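Local coordinates for Pgp2 (PDB 6XJ6), which is a peptidoglycan LD-carboxypeptidase that determines helical cell shape in Campylobacter jejuni and binds peptidoglycan through a pocket on its accessory NTF2 domain, at residues W9-G14 / K170-A174; I29-T35 / F157-K163; Y195-D200 / K280-E286. The contacts are given in a common frame with arbitrary orientation. Residue numbers count along the deposited sequence, not the author numbering.

Contact 1. Residues W9-G14 / K170-A174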
loop_
_atom_site.group_PDB
_atom_site.type_symbol
_atom_site.label_atom_id
_atom_site.label_comp_id
_atom_site.label_asym_id
_atom_site.label_seq_id
_atom_site.Cartn_x
_atom_site.Cartn_y
_atom_site.Cartn_z
ATOM N N TRP A 9 -9.931 18.017 6.756
ATOM C CA TRP A 9 -9.895 16.907 5.818
ATOM C C TRP A 9 -11.272 16.287 5.624
ATOM O O TRP A 9 -11.607 15.860 4.516
ATOM C CB TRP A 9 -8.868 15.883 6.285
ATOM C CG TRP A 9 -7.507 16.440 6.193
ATOM C CD1 TRP A 9 -6.675 16.776 7.224
ATOM C CD2 TRP A 9 -6.808 16.764 4.988
ATOM N NE1 TRP A 9 -5.498 17.285 6.729
ATOM C CE2 TRP A 9 -5.556 17.286 5.358
ATOM C CE3 TRP A 9 -7.123 16.658 3.630
ATOM C CZ2 TRP A 9 -4.615 17.697 4.418
ATOM C CZ3 TRP A 9 -6.193 17.072 2.702
ATOM C CH2 TRP A 9 -4.953 17.581 3.099
ATOM N N LEU A 10 -12.093 16.237 6.675
ATOM C CA LEU A 10 -13.462 15.771 6.485
ATOM C C LEU A 10 -14.175 16.623 5.447
ATOM O O LEU A 10 -14.881 16.098 4.580
ATOM C CB LEU A 10 -14.227 15.791 7.807
ATOM C CG LEU A 10 -13.855 14.730 8.843
ATOM C CD1 LEU A 10 -14.626 14.976 10.127
ATOM C CD2 LEU A 10 -14.113 13.327 8.316
ATOM N N SER A 11 -13.977 17.940 5.509
ATOM C CA SER A 11 -14.600 18.839 4.545
ATOM C C SER A 11 -14.056 18.600 3.141
ATOM O O SER A 11 -14.819 18.587 2.168
ATOM C CB SER A 11 -14.372 20.289 4.976
ATOM O OG SER A 11 -14.881 21.188 4.015
ATOM N N GLU A 12 -12.740 18.400 3.020
ATOM C CA GLU A 12 -12.143 18.149 1.713
ATOM C C GLU A 12 -12.659 16.848 1.115
ATOM O O GLU A 12 -12.931 16.776 -0.091
ATOM C CB GLU A 12 -10.620 18.099 1.840
ATOM C CG GLU A 12 -9.994 19.398 2.295
ATOM C CD GLU A 12 -10.198 20.520 1.300
ATOM O OE1 GLU A 12 -9.571 20.481 0.223
ATOM O OE2 GLU A 12 -10.998 21.435 1.592
ATOM N N ILE A 13 -12.790 15.807 1.941
ATOM C CA ILE A 13 -13.280 14.520 1.458
ATOM C C ILE A 13 -14.736 14.630 1.032
ATOM O O ILE A 13 -15.143 14.061 0.011
ATOM C CB ILE A 13 -13.072 13.438 2.535
ATOM C CG1 ILE A 13 -11.583 13.145 2.715
ATOM C CG2 ILE A 13 -13.821 12.158 2.176
ATOM C CD1 ILE A 13 -11.263 12.434 4.005
ATOM N N GLY A 14 -15.543 15.348 1.806
ATOM C CA GLY A 14 -16.941 15.501 1.452
ATOM C C GLY A 14 -17.628 14.160 1.312
ATOM O O GLY A 14 -17.446 13.247 2.125
ATOM N N LYS A 170 -14.028 7.440 6.276
ATOM C CA LYS A 170 -13.745 8.861 6.103
ATOM C C LYS A 170 -13.100 9.455 7.351
ATOM O O LYS A 170 -12.140 10.230 7.253
ATOM C CB LYS A 170 -15.042 9.588 5.740
ATOM C CG LYS A 170 -14.936 11.090 5.633
ATOM C CD LYS A 170 -16.289 11.686 5.235
ATOM C CE LYS A 170 -16.298 13.221 5.229
ATOM N NZ LYS A 170 -17.674 13.751 5.035
ATOM N N ASP A 171 -13.598 9.090 8.534
ATOM C CA ASP A 171 -13.046 9.643 9.766
ATOM C C ASP A 171 -11.598 9.221 9.958
ATOM O O ASP A 171 -10.783 9.992 10.476
ATOM C CB ASP A 171 -13.878 9.196 10.964
ATOM C CG ASP A 171 -13.384 9.791 12.268
ATOM O OD1 ASP A 171 -13.698 10.972 12.536
ATOM O OD2 ASP A 171 -12.674 9.083 13.020
ATOM N N GLN A 172 -11.265 7.993 9.546
ATOM C CA GLN A 172 -9.903 7.487 9.690
ATOM C C GLN A 172 -8.950 8.166 8.710
ATOM O O GLN A 172 -7.823 8.520 9.072
ATOM C CB GLN A 172 -9.892 5.969 9.483
ATOM C CG GLN A 172 -10.606 5.190 10.586
ATOM C CD GLN A 172 -10.792 3.704 10.271
ATOM O OE1 GLN A 172 -10.466 3.229 9.179
ATOM N NE2 GLN A 172 -11.327 2.965 11.235
ATOM N N ILE A 173 -9.373 8.341 7.457
ATOM C CA ILE A 173 -8.526 9.043 6.500
ATOM C C ILE A 173 -8.280 10.470 6.967
ATOM O O ILE A 173 -7.153 10.972 6.914
ATOM C CB ILE A 173 -9.149 8.988 5.094
ATOM C CG1 ILE A 173 -9.107 7.550 4.576
ATOM C CG2 ILE A 173 -8.452 9.968 4.150
ATOM C CD1 ILE A 173 -9.638 7.380 3.185
ATOM N N ALA A 174 -9.331 11.140 7.439
ATOM C CA ALA A 174 -9.189 12.524 7.878
ATOM C C ALA A 174 -8.270 12.634 9.087
ATOM O O ALA A 174 -7.427 13.542 9.158
ATOM C CB ALA A 174 -10.563 13.105 8.196
HETATM O O HOH W 1 -18.040 16.545 5.194
#

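Contact 2. Residues I29-T35 / F157-K163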
loop_
_atom_site.group_PDB
_atom_site.type_symbol
_atom_site.label_atom_id
_atom_site.label_comp_id
_atom_site.label_asym_id
_atom_site.label_seq_id
_atom_site.Cartn_x
_atom_site.Cartn_y
_atom_site.Cartn_z
ATOM N N ILE A 29 -7.642 0.293 -8.815
ATOM C CA ILE A 29 -7.386 -0.612 -7.700
ATOM C C ILE A 29 -7.824 -2.010 -8.110
ATOM O O ILE A 29 -8.999 -2.227 -8.425
ATOM C CB ILE A 29 -8.112 -0.177 -6.421
ATOM C CG1 ILE A 29 -7.727 1.257 -6.035
ATOM C CG2 ILE A 29 -7.794 -1.149 -5.294
ATOM C CD1 ILE A 29 -8.767 2.276 -6.420
ATOM N N VAL A 30 -6.884 -2.954 -8.091
ATOM C CA VAL A 30 -7.163 -4.365 -8.327
ATOM C C VAL A 30 -7.441 -4.980 -6.960
ATOM O O VAL A 30 -6.524 -5.158 -6.152
ATOM C CB VAL A 30 -5.964 -5.051 -8.998
ATOM C CG1 VAL A 30 -6.232 -6.531 -9.227
ATOM C CG2 VAL A 30 -5.620 -4.360 -10.304
ATOM N N LEU A 31 -8.705 -5.291 -6.697
ATOM C CA LEU A 31 -9.151 -5.797 -5.407
ATOM C C LEU A 31 -9.415 -7.290 -5.540
ATOM O O LEU A 31 -10.290 -7.703 -6.310
ATOM C CB LEU A 31 -10.417 -5.065 -4.953
ATOM C CG LEU A 31 -11.065 -5.521 -3.640
ATOM C CD1 LEU A 31 -10.123 -5.265 -2.471
ATOM C CD2 LEU A 31 -12.425 -4.843 -3.418
ATOM N N THR A 32 -8.657 -8.093 -4.793
ATOM C CA THR A 32 -8.820 -9.539 -4.763
ATOM C C THR A 32 -9.185 -9.972 -3.352
ATOM O O THR A 32 -8.589 -9.505 -2.378
ATOM C CB THR A 32 -7.507 -10.238 -5.171
ATOM O OG1 THR A 32 -7.119 -9.817 -6.481
ATOM C CG2 THR A 32 -7.664 -11.751 -5.181
ATOM N N ASN A 33 -10.149 -10.885 -3.246
ATOM C CA ASN A 33 -10.493 -11.511 -1.974
ATOM C C ASN A 33 -10.178 -12.998 -2.068
ATOM O O ASN A 33 -10.759 -13.711 -2.894
ATOM C CB ASN A 33 -11.967 -11.290 -1.632
ATOM C CG ASN A 33 -12.322 -11.800 -0.245
ATOM O OD1 ASN A 33 -12.374 -13.008 -0.008
ATOM N ND2 ASN A 33 -12.554 -10.880 0.679
ATOM N N LYS A 34 -9.249 -13.465 -1.226
ATOM C CA LYS A 34 -8.790 -14.849 -1.320
ATOM C C LYS A 34 -9.841 -15.865 -0.890
ATOM O O LYS A 34 -9.741 -17.030 -1.285
ATOM C CB LYS A 34 -7.536 -15.049 -0.476
ATOM C CG LYS A 34 -6.290 -14.392 -1.046
ATOM C CD LYS A 34 -5.175 -14.334 -0.017
ATOM C CE LYS A 34 -4.708 -15.726 0.408
ATOM N NZ LYS A 34 -3.642 -15.673 1.445
ATOM N N THR A 35 -10.820 -15.469 -0.072
ATOM C CA THR A 35 -11.889 -16.389 0.306
ATOM C C THR A 35 -12.970 -16.433 -0.766
ATOM O O THR A 35 -13.442 -17.512 -1.141
ATOM C CB THR A 35 -12.500 -15.981 1.655
ATOM O OG1 THR A 35 -11.513 -16.063 2.691
ATOM C CG2 THR A 35 -13.665 -16.888 2.021
ATOM N N PHE A 157 -2.905 0.030 -8.301
ATOM C CA PHE A 157 -2.626 -0.568 -7.010
ATOM C C PHE A 157 -3.281 -1.938 -6.896
ATOM O O PHE A 157 -4.219 -2.281 -7.626
ATOM C CB PHE A 157 -3.121 0.352 -5.889
ATOM C CG PHE A 157 -2.390 1.645 -5.828
ATOM C CD1 PHE A 157 -1.050 1.675 -5.491
ATOM C CD2 PHE A 157 -3.027 2.842 -6.121
ATOM C CE1 PHE A 157 -0.361 2.865 -5.444
ATOM C CE2 PHE A 157 -2.340 4.035 -6.067
ATOM C CZ PHE A 157 -1.010 4.053 -5.736
ATOM N N VAL A 158 -2.768 -2.720 -5.948
ATOM C CA VAL A 158 -3.179 -4.094 -5.718
ATOM C C VAL A 158 -3.574 -4.191 -4.255
ATOM O O VAL A 158 -2.747 -3.949 -3.371
ATOM C CB VAL A 158 -2.033 -5.068 -6.036
ATOM C CG1 VAL A 158 -2.342 -6.495 -5.585
ATOM C CG2 VAL A 158 -1.727 -5.014 -7.521
ATOM N N MET A 159 -4.828 -4.534 -4.006
ATOM C CA MET A 159 -5.369 -4.637 -2.663
ATOM C C MET A 159 -5.893 -6.058 -2.527
ATOM O O MET A 159 -6.835 -6.443 -3.220
ATOM C CB MET A 159 -6.476 -3.601 -2.478
ATOM C CG MET A 159 -7.142 -3.631 -1.129
ATOM S SD MET A 159 -8.294 -2.258 -0.975
ATOM C CE MET A 159 -9.161 -2.732 0.512
ATOM N N THR A 160 -5.254 -6.851 -1.672
ATOM C CA THR A 160 -5.600 -8.256 -1.519
ATOM C C THR A 160 -6.056 -8.528 -0.096
ATOM O O THR A 160 -5.301 -8.307 0.859
ATOM C CB THR A 160 -4.433 -9.149 -1.910
ATOM O OG1 THR A 160 -4.077 -8.833 -3.262
ATOM C CG2 THR A 160 -4.820 -10.615 -1.810
ATOM N N GLU A 161 -7.293 -8.991 0.024
ATOM C CA GLU A 161 -7.926 -9.364 1.277
ATOM C C GLU A 161 -7.839 -10.869 1.479
ATOM O O GLU A 161 -7.857 -11.650 0.523
ATOM C CB GLU A 161 -9.414 -9.002 1.245
ATOM C CG GLU A 161 -9.693 -7.549 1.026
ATOM C CD GLU A 161 -11.161 -7.251 0.811
ATOM O OE1 GLU A 161 -11.901 -8.106 0.274
ATOM O OE2 GLU A 161 -11.580 -6.130 1.167
ATOM N N GLU A 162 -7.793 -11.278 2.746
ATOM C CA GLU A 162 -7.855 -12.699 3.065
ATOM C C GLU A 162 -9.296 -13.185 3.091
ATOM O O GLU A 162 -9.662 -14.126 2.380
ATOM C CB GLU A 162 -7.202 -12.950 4.423
ATOM C CG GLU A 162 -7.197 -14.394 4.871
ATOM C CD GLU A 162 -6.141 -15.231 4.193
ATOM O OE1 GLU A 162 -6.125 -16.449 4.461
ATOM O OE2 GLU A 162 -5.352 -14.674 3.409
ATOM N N LYS A 163 -10.125 -12.570 3.933
ATOM C CA LYS A 163 -11.511 -12.986 4.086
ATOM C C LYS A 163 -12.390 -11.767 4.306
ATOM O O LYS A 163 -13.306 -11.506 3.522
ATOM C CB LYS A 163 -11.660 -13.949 5.266
ATOM C CG LYS A 163 -13.076 -14.425 5.511
ATOM C CD LYS A 163 -13.153 -15.262 6.775
ATOM C CE LYS A 163 -14.559 -15.778 7.019
ATOM N NZ LYS A 163 -14.940 -16.829 6.034
HETATM O O HOH W 2 -5.419 -7.856 -5.693
#

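Contact 3. Residues Y195-D200 / K280-E286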
loop_
_atom_site.group_PDB
_atom_site.type_symbol
_atom_site.label_atom_id
_atom_site.label_comp_id
_atom_site.label_asym_id
_atom_site.label_seq_id
_atom_site.Cartn_x
_atom_site.Cartn_y
_atom_site.Cartn_z
ATOM N N TYR A 195 7.482 14.391 17.261
ATOM C CA TYR A 195 7.821 13.522 16.137
ATOM C C TYR A 195 7.791 12.056 16.553
ATOM O O TYR A 195 7.151 11.224 15.900
ATOM C CB TYR A 195 9.202 13.926 15.616
ATOM C CG TYR A 195 9.820 13.034 14.559
ATOM C CD1 TYR A 195 10.776 12.089 14.912
ATOM C CD2 TYR A 195 9.494 13.168 13.213
ATOM C CE1 TYR A 195 11.367 11.284 13.963
ATOM C CE2 TYR A 195 10.085 12.361 12.250
ATOM C CZ TYR A 195 11.024 11.428 12.636
ATOM O OH TYR A 195 11.628 10.618 11.696
ATOM N N LEU A 196 8.456 11.727 17.660
ATOM C CA LEU A 196 8.538 10.340 18.105
ATOM C C LEU A 196 7.198 9.776 18.555
ATOM O O LEU A 196 7.023 8.554 18.543
ATOM C CB LEU A 196 9.555 10.207 19.238
ATOM C CG LEU A 196 11.014 10.466 18.864
ATOM C CD1 LEU A 196 11.887 10.467 20.105
ATOM C CD2 LEU A 196 11.500 9.422 17.865
ATOM N N SER A 197 6.249 10.624 18.947
ATOM C CA SER A 197 4.940 10.131 19.363
ATOM C C SER A 197 4.189 9.432 18.236
ATOM O O SER A 197 3.196 8.747 18.508
ATOM C CB SER A 197 4.087 11.285 19.898
ATOM O OG SER A 197 3.597 12.102 18.848
ATOM N N PHE A 198 4.623 9.586 16.989
ATOM C CA PHE A 198 3.949 8.969 15.859
ATOM C C PHE A 198 4.556 7.634 15.461
ATOM O O PHE A 198 4.180 7.085 14.424
ATOM C CB PHE A 198 3.935 9.922 14.663
ATOM C CG PHE A 198 3.062 11.121 14.872
ATOM C CD1 PHE A 198 3.614 12.349 15.176
ATOM C CD2 PHE A 198 1.686 11.008 14.794
ATOM C CE1 PHE A 198 2.813 13.447 15.377
ATOM C CE2 PHE A 198 0.875 12.104 14.998
ATOM C CZ PHE A 198 1.439 13.327 15.295
ATOM N N TYR A 199 5.467 7.096 16.264
ATOM C CA TYR A 199 6.064 5.792 16.012
ATOM C C TYR A 199 5.622 4.820 17.094
ATOM O O TYR A 199 5.478 5.197 18.260
ATOM C CB TYR A 199 7.592 5.895 15.945
ATOM C CG TYR A 199 8.027 6.727 14.758
ATOM C CD1 TYR A 199 8.345 6.138 13.545
ATOM C CD2 TYR A 199 8.085 8.110 14.847
ATOM C CE1 TYR A 199 8.715 6.901 12.451
ATOM C CE2 TYR A 199 8.449 8.880 13.763
ATOM C CZ TYR A 199 8.767 8.280 12.571
ATOM O OH TYR A 199 9.122 9.050 11.490
ATOM N N ASP A 200 5.363 3.578 16.687
ATOM C CA ASP A 200 4.906 2.553 17.619
ATOM C C ASP A 200 6.115 1.993 18.353
ATOM O O ASP A 200 6.936 1.281 17.768
ATOM C CB ASP A 200 4.152 1.444 16.895
ATOM C CG ASP A 200 3.638 0.385 17.850
ATOM O OD1 ASP A 200 4.463 -0.386 18.377
ATOM O OD2 ASP A 200 2.419 0.353 18.110
ATOM N N LYS A 280 -4.774 7.512 17.025
ATOM C CA LYS A 280 -3.596 8.232 16.562
ATOM C C LYS A 280 -2.763 7.365 15.626
ATOM O O LYS A 280 -2.641 6.152 15.825
ATOM C CB LYS A 280 -2.722 8.663 17.742
ATOM C CG LYS A 280 -1.508 9.477 17.339
ATOM C CD LYS A 280 -0.749 10.000 18.552
ATOM C CE LYS A 280 0.392 10.908 18.122
ATOM N NZ LYS A 280 0.981 11.674 19.245
ATOM N N MET A 281 -2.171 8.013 14.624
ATOM C CA MET A 281 -1.273 7.344 13.692
ATOM C C MET A 281 -0.039 6.817 14.409
ATOM O O MET A 281 0.603 7.535 15.182
ATOM C CB MET A 281 -0.825 8.343 12.627
ATOM C CG MET A 281 0.118 7.757 11.594
ATOM S SD MET A 281 0.536 8.908 10.281
ATOM C CE MET A 281 1.752 9.922 11.100
ATOM N N LYS A 282 0.311 5.566 14.122
ATOM C CA LYS A 282 1.559 4.973 14.584
ATOM C C LYS A 282 2.259 4.356 13.385
ATOM O O LYS A 282 1.724 3.436 12.758
ATOM C CB LYS A 282 1.304 3.918 15.662
ATOM C CG LYS A 282 0.843 4.501 16.987
ATOM C CD LYS A 282 1.948 5.301 17.666
ATOM C CE LYS A 282 1.530 5.751 19.049
ATOM N NZ LYS A 282 2.653 6.386 19.793
ATOM N N ILE A 283 3.452 4.857 13.078
ATOM C CA ILE A 283 4.205 4.419 11.908
ATOM C C ILE A 283 4.868 3.082 12.211
ATOM O O ILE A 283 5.559 2.931 13.226
ATOM C CB ILE A 283 5.243 5.483 11.516
ATOM C CG1 ILE A 283 4.535 6.772 11.087
ATOM C CG2 ILE A 283 6.158 4.971 10.401
ATOM C CD1 ILE A 283 5.429 7.977 11.075
ATOM N N LEU A 284 4.663 2.110 11.318
ATOM C CA LEU A 284 5.248 0.779 11.435
ATOM C C LEU A 284 6.433 0.570 10.507
ATOM O O LEU A 284 7.291 -0.273 10.793
ATOM C CB LEU A 284 4.193 -0.282 11.111
ATOM C CG LEU A 284 2.904 -0.170 11.929
ATOM C CD1 LEU A 284 1.839 -1.112 11.406
ATOM C CD2 LEU A 284 3.205 -0.464 13.379
ATOM N N ALA A 285 6.487 1.303 9.402
ATOM C CA ALA A 285 7.588 1.240 8.459
ATOM C C ALA A 285 7.593 2.541 7.680
ATOM O O ALA A 285 6.529 3.074 7.342
ATOM C CB ALA A 285 7.443 0.058 7.493
ATOM N N GLU A 286 8.790 3.050 7.400
ATOM C CA GLU A 286 8.921 4.343 6.746
ATOM C C GLU A 286 10.023 4.290 5.704
ATOM O O GLU A 286 11.156 3.895 6.003
ATOM C CB GLU A 286 9.233 5.449 7.760
ATOM C CG GLU A 286 9.607 6.779 7.116
ATOM C CD GLU A 286 9.782 7.901 8.116
ATOM O OE1 GLU A 286 9.760 7.622 9.331
ATOM O OE2 GLU A 286 9.968 9.058 7.677
HETATM O O HOH W 3 11.022 11.054 9.071
#

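Contact 1. Residues W9-G14 / K170-A174
Two helices pack here: the end of the N-terminal helix 6-13 and the start of helix 170-188, which runs on into the NTF2-like domain. The site lies away from the predicted active-site residues. The short axes come within 9.1 Å, and their directions differ by 124°. Ala174 is a small residue at the closest backbone approach, where its CA lies 4.9 Å from the CA of Trp9. Its methyl is small enough to let Trp9 CB and Leu10 CD2 pack against it. Trp9 CB is 3.8 Å from Ala174 CB. The m rotamer of Trp9 takes the indole away from helix 170-188, and its NE1 bonds to the backbone O of His3. Leu10 starts out sideways, but its m,t rotamer brings CD2 in to 3.6 Å from Ala174 CB. Ile13 points at the partner helix. Its m,t conformation lays CD1 3.7 Å from Ile173 CG2, and Tyr22 of strand 22-23 borders both isoleucines. Lys170 is fully extended, with all four chi angles t. Its CG lies 3.6 Å from Leu10 CD2 and 3.8 Å from Ile13 CG2. This reach carries the ammonium group to the C-terminal end of helix 6-13. Gly14 leaves the helix there with positive phi. Lys170 NZ donates a 3.0 Å hydrogen bond to Gly14 O. A water accepts from Lys170 NZ at 2.8 Å and donates to Leu10 O at 3.2 Å.

Contact 2. Residues I29-T35 / F157-K163
The salt bridge from Lys34 NZ to Glu162 OE2, at 2.8 Å, joins the loops that follow two parallel strands. Lys34 NZ also bonds to the backbone O of Leu62 and Thr74, and Glu162 OE1 accepts from Gly64 N. Asn33 ND2 bonds Glu161 OE1 at 2.9 Å and Lys163 O at 3.0 Å, while its OD1 receives Asp36 N. The other carboxylate oxygen of Glu161 pairs with Arg167. Thr35 OG1 donates to Glu162 O at 2.7 Å.

The backbone ladder is regular. Val30 N donates to Phe157 O and Met159 N to Val30 O, both at 2.8 Å. Thr32 N then donates to Met159 O at 2.9 Å, Glu161 N to Thr32 O at 2.8 Å, and Lys34 N to Glu161 O at 2.9 Å. Val30 and Thr32 thus each bond through N and O to the two residues flanking their partner, the usual parallel pattern, and Lys34 continues it through N.

Leu31 and Met159 share a face, with Leu31 CD1 3.7 Å from Met159 CG. Ile29 CG2 lies 4.0 Å from Met159 CB. Pro240 of strand 232-240 touches Met159 on this side. Val30, Val158, Thr32 and Thr160 line the other face, where a water bonds Val30 O, Thr32 OG1 and Thr160 OG1.

The pair is the parallel step in a mixed five-stranded sheet of the YkuD-type L,D-transpeptidase domain. Thr32 lies about 10 Å, side chain to side chain, from Cys136, the predicted nucleophile.

Contact 3. Residues Y195-D200 / K280-E286
Ile283 forms the apolar centre. Its CD1 sits over the face of the Tyr199 ring, 3.7 Å from Tyr199 CZ, in a CH-pi contact. Phe198 packs beside it, with CB 4.3 Å from Ile283 CD1 and CD2 3.9 Å from Met281 CE. Lys280 lies across the Phe198 ring. Its CE makes a CH-pi contact and its NZ a cation-pi contact, 4.4 Å from the ring centroid.

A single backbone bridge pairs Tyr199 with Ile283, and Ile283 N donates to Phe198 O at 2.7 Å. At one edge, Lys280 NZ donates to Ser197 OG and Lys282 NZ to Ser197 O, each at 2.7 Å. Ser197 OG is also hydrogen-bonded to Thr194 O. At another, Tyr199 OH donates to Glu286 OE1 at 2.7 Å. A water joins Glu286 OE2 to Tyr195 OH, which is also hydrogen-bonded to Lys219 NZ.

The type I turn Leu196-Tyr199 thus meets the last strands of the chain. Leu284 and Ala285 form a classic beta bulge opposite Tyr272, in the curved sheet of the NTF2-like domain.

How the contacts relate
The N-terminal helix 6-13 meets helix 170-188 at contact 1. That pairing closes a long loop of 155 residues, which holds all of contact 2. Within it, strand 27-33 pairs with strand 156-161, and contact 2 closes an inner loop of 121 residues. The chain leaves this sheet and enters helix 170-188 soon afterwards, so contact 1 brings the N terminus back to the first long helix after the catalytic sheet. Contact 3 follows in series. It joins the turn after helix 192-196 to the C-terminal strands and closes a 79-residue loop within the NTF2-like domain. Contacts 2 and 3 lie on opposite sides of the chain's centre, with their centres about 26 Å apart. None of the three touch.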